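Local coordinates for protein cytochrome B5-HOST origin (Ostreococcus tauri virus 2, PDB 4B8N) that binds haem as a viral member of the cytochrome b5 family and probably carries electrons between redox partners, at residues I33-V38 / D62-F67; E27-V32 / D40-L45. All blocks are in the same frame, centred on the assembly; numbering follows the deposited sequence.

Contact 1: residues I33-V38 / D62-F67; sequences IIKDIV and DATEEF. With HEM (protoporphyrin IX containing Fe), chain E.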
loop_
_atom_site.group_PDB
_atom_site.type_symbol
_atom_site.label_atom_id
_atom_site.label_comp_id
_atom_site.label_asym_id
_atom_site.label_seq_id
_atom_site.Cartn_x
_atom_site.Cartn_y
_atom_site.Cartn_z
ATOM N N ILE A 33 0.472 -2.101 3.393
ATOM C CA ILE A 33 0.837 -3.527 3.383
ATOM C C ILE A 33 -0.351 -4.332 2.868
ATOM O O ILE A 33 -1.464 -4.196 3.376
ATOM C CB ILE A 33 1.211 -4.084 4.789
ATOM C CG1 ILE A 33 2.334 -3.270 5.460
ATOM C CG2 ILE A 33 1.613 -5.568 4.683
ATOM C CD1 ILE A 33 2.432 -3.482 6.975
ATOM N N ILE A 34 -0.106 -5.167 1.859
ATOM C CA ILE A 34 -1.101 -6.133 1.375
ATOM C C ILE A 34 -0.392 -7.480 1.213
ATOM O O ILE A 34 0.565 -7.597 0.433
ATOM C CB ILE A 34 -1.748 -5.685 0.035
ATOM C CG1 ILE A 34 -2.419 -4.314 0.191
ATOM C CG2 ILE A 34 -2.747 -6.734 -0.481
ATOM C CD1 ILE A 34 -2.912 -3.705 -1.101
ATOM N N LYS A 35 -0.862 -8.474 1.967
ATOM C CA LYS A 35 -0.255 -9.813 2.061
ATOM C C LYS A 35 1.236 -9.762 2.290
ATOM O O LYS A 35 1.991 -10.387 1.539
ATOM C CB LYS A 35 -0.553 -10.669 0.818
ATOM C CG LYS A 35 -2.034 -10.767 0.472
ATOM C CD LYS A 35 -2.308 -11.807 -0.598
ATOM C CE LYS A 35 -1.776 -11.364 -1.957
ATOM N NZ LYS A 35 -2.317 -10.047 -2.403
ATOM N N ASP A 36 1.653 -8.984 3.292
ATOM C CA ASP A 36 3.050 -8.915 3.730
ATOM C C ASP A 36 4.028 -8.305 2.719
ATOM O O ASP A 36 5.261 -8.427 2.874
ATOM C CB ASP A 36 3.530 -10.295 4.221
ATOM C CG ASP A 36 2.820 -10.743 5.507
ATOM O OD1 ASP A 36 2.331 -9.888 6.284
ATOM O OD2 ASP A 36 2.741 -11.960 5.736
ATOM N N ILE A 37 3.472 -7.638 1.705
ATOM C CA ILE A 37 4.256 -6.869 0.721
ATOM C C ILE A 37 3.940 -5.383 0.861
ATOM O O ILE A 37 2.766 -5.007 0.920
ATOM C CB ILE A 37 3.980 -7.330 -0.733
ATOM C CG1 ILE A 37 4.438 -8.784 -0.936
ATOM C CG2 ILE A 37 4.684 -6.427 -1.747
ATOM C CD1 ILE A 37 5.940 -8.998 -0.789
ATOM N N VAL A 38 4.979 -4.544 0.923
ATOM C CA VAL A 38 4.785 -3.103 1.095
ATOM C C VAL A 38 4.690 -2.434 -0.279
ATOM O O VAL A 38 5.551 -2.638 -1.123
ATOM C CB VAL A 38 5.936 -2.468 1.911
ATOM C CG1 VAL A 38 5.644 -1.011 2.231
ATOM C CG2 VAL A 38 6.181 -3.245 3.192
ATOM N N ASP A 62 -1.853 -2.273 7.450
ATOM C CA ASP A 62 -2.185 -3.444 6.667
ATOM C C ASP A 62 -3.609 -3.336 6.103
ATOM O O ASP A 62 -4.562 -3.163 6.851
ATOM C CB ASP A 62 -2.055 -4.688 7.534
ATOM C CG ASP A 62 -1.968 -5.959 6.711
ATOM O OD1 ASP A 62 -2.851 -6.182 5.864
ATOM O OD2 ASP A 62 -1.005 -6.720 6.922
ATOM N N ALA A 63 -3.755 -3.451 4.786
ATOM C CA ALA A 63 -5.066 -3.357 4.144
ATOM C C ALA A 63 -5.525 -4.668 3.506
ATOM O O ALA A 63 -6.494 -4.672 2.732
ATOM C CB ALA A 63 -5.074 -2.230 3.104
ATOM N N THR A 64 -4.848 -5.772 3.840
ATOM C CA THR A 64 -5.068 -7.063 3.163
ATOM C C THR A 64 -6.550 -7.442 3.089
ATOM O O THR A 64 -7.071 -7.725 2.005
ATOM C CB THR A 64 -4.250 -8.196 3.831
ATOM O OG1 THR A 64 -2.859 -7.851 3.794
ATOM C CG2 THR A 64 -4.454 -9.548 3.114
ATOM N N GLU A 65 -7.222 -7.427 4.242
ATOM C CA GLU A 65 -8.619 -7.874 4.340
ATOM C C GLU A 65 -9.561 -7.030 3.496
ATOM O O GLU A 65 -10.377 -7.566 2.748
ATOM C CB GLU A 65 -9.089 -7.896 5.801
ATOM C CG GLU A 65 -8.901 -9.233 6.516
ATOM C CD GLU A 65 -7.498 -9.453 7.068
ATOM O OE1 GLU A 65 -6.540 -9.577 6.271
ATOM O OE2 GLU A 65 -7.353 -9.531 8.308
ATOM N N GLU A 66 -9.433 -5.713 3.610
ATOM C CA GLU A 66 -10.325 -4.789 2.909
ATOM C C GLU A 66 -10.023 -4.786 1.409
ATOM O O GLU A 66 -10.931 -4.630 0.577
ATOM C CB GLU A 66 -10.211 -3.379 3.497
ATOM C CG GLU A 66 -10.653 -3.253 4.953
ATOM C CD GLU A 66 -9.626 -3.739 5.972
ATOM O OE1 GLU A 66 -8.520 -4.205 5.592
ATOM O OE2 GLU A 66 -9.932 -3.648 7.181
ATOM N N PHE A 67 -8.746 -4.959 1.065
ATOM C CA PHE A 67 -8.366 -5.092 -0.339
ATOM C C PHE A 67 -8.959 -6.377 -0.943
ATOM O O PHE A 67 -9.626 -6.323 -1.988
ATOM C CB PHE A 67 -6.844 -5.015 -0.550
ATOM C CG PHE A 67 -6.441 -5.184 -1.986
ATOM C CD1 PHE A 67 -6.374 -4.073 -2.843
ATOM C CD2 PHE A 67 -6.178 -6.451 -2.501
ATOM C CE1 PHE A 67 -6.047 -4.236 -4.184
ATOM C CE2 PHE A 67 -5.835 -6.616 -3.839
ATOM C CZ PHE A 67 -5.776 -5.511 -4.683
HETATM C CHA HEM E . -12.167 0.208 -6.360
HETATM C CHB HEM E . -7.453 -0.809 -7.710
HETATM C CHC HEM E . -6.019 -0.469 -3.121
HETATM C CHD HEM E . -10.652 0.592 -1.840
HETATM C C1A HEM E . -10.977 -0.147 -7.093
HETATM C C2A HEM E . -11.030 -0.393 -8.536
HETATM C C3A HEM E . -9.657 -0.700 -8.916
HETATM C C4A HEM E . -8.859 -0.559 -7.696
HETATM C CMA HEM E . -9.161 -1.018 -10.292
HETATM C CAA HEM E . -12.235 -0.370 -9.457
HETATM C CBA HEM E . -12.685 -1.809 -9.730
HETATM C CGA HEM E . -13.297 -2.347 -8.458
HETATM O O1A HEM E . -14.421 -1.900 -8.061
HETATM O O2A HEM E . -12.634 -3.210 -7.844
HETATM C C1B HEM E . -6.630 -0.813 -6.535
HETATM C C2B HEM E . -5.198 -1.140 -6.631
HETATM C C3B HEM E . -4.809 -1.031 -5.239
HETATM C C4B HEM E . -6.036 -0.651 -4.542
HETATM C CMB HEM E . -4.390 -1.481 -7.845
HETATM C CAB HEM E . -3.451 -1.205 -4.663
HETATM C CBB HEM E . -3.229 -2.133 -3.777
HETATM C C1C HEM E . -7.159 -0.229 -2.303
HETATM C C2C HEM E . -7.062 -0.076 -0.831
HETATM C C3C HEM E . -8.432 0.241 -0.494
HETATM C C4C HEM E . -9.242 0.296 -1.739
HETATM C CMC HEM E . -5.836 -0.209 0.050
HETATM C CAC HEM E . -8.932 0.474 0.868
HETATM C CBC HEM E . -9.533 -0.545 1.435
HETATM C C1D HEM E . -11.497 0.634 -2.990
HETATM C C2D HEM E . -12.931 0.941 -2.852
HETATM C C3D HEM E . -13.388 0.818 -4.227
HETATM C C4D HEM E . -12.152 0.476 -4.960
HETATM C CMD HEM E . -13.752 1.291 -1.619
HETATM C CAD HEM E . -14.770 1.001 -4.791
HETATM C CBD HEM E . -15.445 -0.349 -5.045
HETATM C CGD HEM E . -16.753 -0.205 -5.822
HETATM O O1D HEM E . -17.321 0.911 -5.912
HETATM O O2D HEM E . -17.233 -1.232 -6.352
HETATM N NA HEM E . -9.660 -0.399 -6.525
HETATM N NB HEM E . -7.122 -0.566 -5.310
HETATM N NC HEM E . -8.468 -0.115 -2.828
HETATM N ND HEM E . -11.040 0.332 -4.234
HETATM FE FE HEM E . -9.031 -0.002 -4.713
HETATM O O HOH W 1 -0.183 -8.612 5.281
#

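Contact 2: residues E27-V32 / D40-L45; sequences EEDCWV and DLTKFL. With HEM (protoporphyrin IX containing Fe), chain E.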
loop_
_atom_site.group_PDB
_atom_site.type_symbol
_atom_site.label_atom_id
_atom_site.label_comp_id
_atom_site.label_asym_id
_atom_site.label_seq_id
_atom_site.Cartn_x
_atom_site.Cartn_y
_atom_site.Cartn_z
ATOM N N GLU A 27 -1.211 11.246 2.957
ATOM C CA GLU A 27 -1.430 11.387 1.508
ATOM C C GLU A 27 -0.109 11.659 0.770
ATOM O O GLU A 27 0.119 11.146 -0.328
ATOM C CB GLU A 27 -2.435 12.506 1.226
ATOM C CG GLU A 27 -2.603 12.830 -0.258
ATOM C CD GLU A 27 -3.715 13.831 -0.525
ATOM O OE1 GLU A 27 -4.254 14.398 0.440
ATOM O OE2 GLU A 27 -4.048 14.061 -1.703
ATOM N N GLU A 28 0.762 12.460 1.390
ATOM C CA GLU A 28 2.039 12.864 0.777
ATOM C C GLU A 28 3.100 11.752 0.779
ATOM O O GLU A 28 4.120 11.823 0.062
ATOM C CB GLU A 28 2.574 14.134 1.468
ATOM C CG GLU A 28 1.667 15.362 1.318
ATOM C CD GLU A 28 0.539 15.469 2.356
ATOM O OE1 GLU A 28 0.333 14.541 3.170
ATOM O OE2 GLU A 28 -0.159 16.506 2.361
ATOM N N ASP A 29 2.864 10.715 1.576
ATOM C CA ASP A 29 3.864 9.670 1.781
ATOM C C ASP A 29 3.143 8.430 2.308
ATOM O O ASP A 29 3.041 8.218 3.521
ATOM C CB ASP A 29 4.918 10.186 2.775
ATOM C CG ASP A 29 6.046 9.197 3.017
ATOM O OD1 ASP A 29 6.184 8.189 2.283
ATOM O OD2 ASP A 29 6.799 9.434 3.976
ATOM N N CYS A 30 2.631 7.621 1.383
ATOM C CA CYS A 30 1.609 6.620 1.693
ATOM C C CYS A 30 2.038 5.192 1.349
ATOM O O CYS A 30 2.044 4.801 0.176
ATOM C CB CYS A 30 0.312 6.978 0.956
ATOM S SG CYS A 30 -1.068 5.854 1.272
ATOM N N TRP A 31 2.410 4.418 2.370
ATOM C CA TRP A 31 2.731 3.007 2.159
ATOM C C TRP A 31 1.628 2.190 2.707
ATOM O O TRP A 31 1.050 2.544 3.729
ATOM C CB TRP A 31 3.986 2.598 2.899
ATOM C CG TRP A 31 5.290 3.153 2.400
ATOM C CD1 TRP A 31 5.505 4.124 1.426
ATOM C CD2 TRP A 31 6.628 2.800 2.895
ATOM N NE1 TRP A 31 6.852 4.366 1.272
ATOM C CE2 TRP A 31 7.577 3.610 2.129
ATOM C CE3 TRP A 31 7.116 1.916 3.855
ATOM C CZ2 TRP A 31 8.948 3.521 2.326
ATOM C CZ3 TRP A 31 8.503 1.846 4.052
ATOM C CH2 TRP A 31 9.392 2.626 3.301
ATOM N N VAL A 32 1.336 1.072 2.058
ATOM C CA VAL A 32 0.271 0.169 2.502
ATOM C C VAL A 32 0.776 -1.274 2.387
ATOM O O VAL A 32 1.443 -1.610 1.404
ATOM C CB VAL A 32 -1.026 0.358 1.666
ATOM C CG1 VAL A 32 -2.097 -0.637 2.072
ATOM C CG2 VAL A 32 -1.568 1.775 1.809
ATOM N N ASP A 40 4.233 1.397 -2.182
ATOM C CA ASP A 40 4.210 2.844 -2.053
ATOM C C ASP A 40 3.133 3.365 -2.978
ATOM O O ASP A 40 3.320 3.417 -4.196
ATOM C CB ASP A 40 5.565 3.480 -2.366
ATOM C CG ASP A 40 5.555 5.010 -2.218
ATOM O OD1 ASP A 40 4.482 5.625 -2.035
ATOM O OD2 ASP A 40 6.644 5.605 -2.282
ATOM N N LEU A 41 1.994 3.728 -2.394
ATOM C CA LEU A 41 0.839 4.122 -3.187
ATOM C C LEU A 41 0.680 5.632 -3.339
ATOM O O LEU A 41 -0.324 6.097 -3.873
ATOM C CB LEU A 41 -0.449 3.439 -2.671
ATOM C CG LEU A 41 -0.422 1.901 -2.691
ATOM C CD1 LEU A 41 -1.664 1.296 -2.053
ATOM C CD2 LEU A 41 -0.238 1.374 -4.100
ATOM N N THR A 42 1.694 6.394 -2.924
ATOM C CA THR A 42 1.618 7.863 -2.921
ATOM C C THR A 42 1.207 8.379 -4.312
ATOM O O THR A 42 0.227 9.123 -4.466
ATOM C CB THR A 42 2.976 8.484 -2.489
ATOM O OG1 THR A 42 3.398 7.929 -1.232
ATOM C CG2 THR A 42 2.894 9.977 -2.387
ATOM N N LYS A 43 1.941 7.952 -5.334
ATOM C CA LYS A 43 1.647 8.399 -6.696
ATOM C C LYS A 43 0.416 7.709 -7.288
ATOM O O LYS A 43 -0.273 8.272 -8.138
ATOM C CB LYS A 43 2.877 8.234 -7.598
ATOM C CG LYS A 43 3.973 9.244 -7.280
ATOM C CD LYS A 43 5.255 8.934 -8.036
ATOM C CE LYS A 43 6.299 10.013 -7.792
ATOM N NZ LYS A 43 7.603 9.653 -8.404
ATOM N N PHE A 44 0.112 6.510 -6.821
ATOM C CA PHE A 44 -1.115 5.830 -7.267
ATOM C C PHE A 44 -2.412 6.491 -6.783
ATOM O O PHE A 44 -3.471 6.295 -7.388
ATOM C CB PHE A 44 -1.089 4.344 -6.866
ATOM C CG PHE A 44 -2.321 3.575 -7.293
ATOM C CD1 PHE A 44 -2.587 3.334 -8.644
ATOM C CD2 PHE A 44 -3.226 3.102 -6.340
ATOM C CE1 PHE A 44 -3.732 2.635 -9.034
ATOM C CE2 PHE A 44 -4.361 2.398 -6.724
ATOM C CZ PHE A 44 -4.617 2.169 -8.071
ATOM N N LEU A 45 -2.339 7.277 -5.708
ATOM C CA LEU A 45 -3.550 7.805 -5.054
ATOM C C LEU A 45 -4.548 8.499 -6.000
ATOM O O LEU A 45 -5.711 8.087 -6.049
ATOM C CB LEU A 45 -3.226 8.695 -3.840
ATOM C CG LEU A 45 -2.468 8.149 -2.631
ATOM C CD1 LEU A 45 -2.360 9.233 -1.562
ATOM C CD2 LEU A 45 -3.135 6.898 -2.081
HETATM C CHA HEM E . -12.167 0.208 -6.360
HETATM C CHB HEM E . -7.453 -0.809 -7.710
HETATM C CHC HEM E . -6.019 -0.469 -3.121
HETATM C CHD HEM E . -10.652 0.592 -1.840
HETATM C C1A HEM E . -10.977 -0.147 -7.093
HETATM C C2A HEM E . -11.030 -0.393 -8.536
HETATM C C3A HEM E . -9.657 -0.700 -8.916
HETATM C C4A HEM E . -8.859 -0.559 -7.696
HETATM C CMA HEM E . -9.161 -1.018 -10.292
HETATM C CAA HEM E . -12.235 -0.370 -9.457
HETATM C CBA HEM E . -12.685 -1.809 -9.730
HETATM C CGA HEM E . -13.297 -2.347 -8.458
HETATM O O1A HEM E . -14.421 -1.900 -8.061
HETATM O O2A HEM E . -12.634 -3.210 -7.844
HETATM C C1B HEM E . -6.630 -0.813 -6.535
HETATM C C2B HEM E . -5.198 -1.140 -6.631
HETATM C C3B HEM E . -4.809 -1.031 -5.239
HETATM C C4B HEM E . -6.036 -0.651 -4.542
HETATM C CMB HEM E . -4.390 -1.481 -7.845
HETATM C CAB HEM E . -3.451 -1.205 -4.663
HETATM C CBB HEM E . -3.229 -2.133 -3.777
HETATM C C1C HEM E . -7.159 -0.229 -2.303
HETATM C C2C HEM E . -7.062 -0.076 -0.831
HETATM C C3C HEM E . -8.432 0.241 -0.494
HETATM C C4C HEM E . -9.242 0.296 -1.739
HETATM C CMC HEM E . -5.836 -0.209 0.050
HETATM C CAC HEM E . -8.932 0.474 0.868
HETATM C CBC HEM E . -9.533 -0.545 1.435
HETATM C C1D HEM E . -11.497 0.634 -2.990
HETATM C C2D HEM E . -12.931 0.941 -2.852
HETATM C C3D HEM E . -13.388 0.818 -4.227
HETATM C C4D HEM E . -12.152 0.476 -4.960
HETATM C CMD HEM E . -13.752 1.291 -1.619
HETATM C CAD HEM E . -14.770 1.001 -4.791
HETATM C CBD HEM E . -15.445 -0.349 -5.045
HETATM C CGD HEM E . -16.753 -0.205 -5.822
HETATM O O1D HEM E . -17.321 0.911 -5.912
HETATM O O2D HEM E . -17.233 -1.232 -6.352
HETATM N NA HEM E . -9.660 -0.399 -6.525
HETATM N NB HEM E . -7.122 -0.566 -5.310
HETATM N NC HEM E . -8.468 -0.115 -2.828
HETATM N ND HEM E . -11.040 0.332 -4.234
HETATM FE FE HEM E . -9.031 -0.002 -4.713
HETATM O O HOH W 2 -0.342 11.577 -3.212
HETATM O O HOH W 3 6.913 7.742 -0.160
#

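Contact 1: residues I33-V38 / D62-F67
Ile-34 and Phe-67 meet where the sheet of the cytochrome b5 fold runs up against helix 64-70 beside the haem. CD1 of Ile-34 lies over a face of the Phe-67 ring, 4.2 Å from its centroid in a CH-pi contact, while CG2, the other branch, comes near Phe-67 CD2 at the rim. Phe-67 has CG anti to its backbone N (chi1 179°), which brings CG close to that CD1 methyl, and the two side chains cross at about a right angle. The edge of the ring is turned to the haem, with haem CHC in its plane, 3.6 Å from Phe-67 CD1. Further on, Phe-67 stacks on His-71, whose ND1 is hydrogen-bonded to the Phe-67 carbonyl.

One residue earlier in the strand, Ile-33 O accepts Ala-63 N at 2.8 Å in a nearly straight bond. This is part of a single backbone bridge between Ile-33 and Asp-62, completed by backbone bonding of Ile-33 to Lys-61. Ile-33 CG2 packs 3.6 Å from Asp-62 OD2, the side chains crossing at about a right angle.

Thr-64 supplies the polar half. Its OG1 donates to the syn lone pair of Asp-62 OD1, which also receives Thr-64 N in an Asx turn; these two bonds fix the carboxylate oxygen and the hydroxyl. The link to the hairpin is made by Lys-35 N, in the second residue of the type I' turn 34-37, which donates to Thr-64 OG1 at 2.8 Å. A water 2.6 Å from Asp-62 OD2 also reaches Asp-36 and Thr-64. On the outer side, Thr-64 CG2 touches Lys-35 CG at 3.8 Å.

Contact 2: residues E27-V32 / D40-L45
Thr-42 OG1 accepts the backbone N-H of Cys-30 in an almost perfectly straight bond of 2.7 Å, the polar centre of this contact. One step along, Cys-30 O receives Leu-41 N at 2.8 Å, a more bent link with an N-H...O angle of 145°. Cys-30 is therefore held through both its backbone N and its backbone O by the residues with which the chain leaves strand 37-40. With OG1 beside the backbone N (chi1 -54°), the CG2 methyl of Thr-42 lies anti to it and comes 3.3 Å from Glu-28 O.

Around these bonds lie apolar side chains and a second polar layer. Leu-45 sends CD1 to Glu-27 O and CG, and CD2 to Cys-30 SG, 4.1 Å off. Leu-41 CD1 packs on Val-32 CB and CG2, the two side chains crossing at about a right angle, and Ile-55 of helix 52-56 touches both residues. Trp-31 and Asp-40 form an antiparallel non-hydrogen-bonded pair; CD1 of the indole sits 3.8 Å from the carboxylate carbon CG, ring and carboxylate planes 53° apart. His-24 stacks on the indole and also bonds Asp-29 OD1, which a water links to Asp-40 OD2. A second water joins Glu-27 O to Thr-42 O.

What positions Thr-42 is Asp-40. Its OD1 takes the Thr-42 hydroxyl at 2.7 Å on the syn lone pair, and Thr-42 N nearly in line with its C-O bond. Beyond this turn, Phe-44 CE2 reaches haem atom C2B at 3.6 Å. An Asx turn thus ends the strand and starts the segment that enters the haem pocket of the cytochrome b5 fold.

How the contacts relate
Contacts 1 and 2 offer two versions of one solution: an aspartate opens an Asx turn, and the threonine two residues on, bound to it through both N and OG1, accepts a backbone N-H of strand 29-34 or of the turn just after it. Their centres lie 14 Å apart, on opposite sides of the chain's centre, yet they touch. Ala-63 CB packs on Val-32 CG1 at 3.5 Å, and Val-38 CG1 on Trp-31 CE3 at 3.7 Å. Both reach the haem near its CBB vinyl edge, from opposite faces of the porphyrin: Phe-67 belongs to contact 1 and Phe-44 to contact 2. Both haem-contacting segments are thus tied to strand 29-34 or the turn after it.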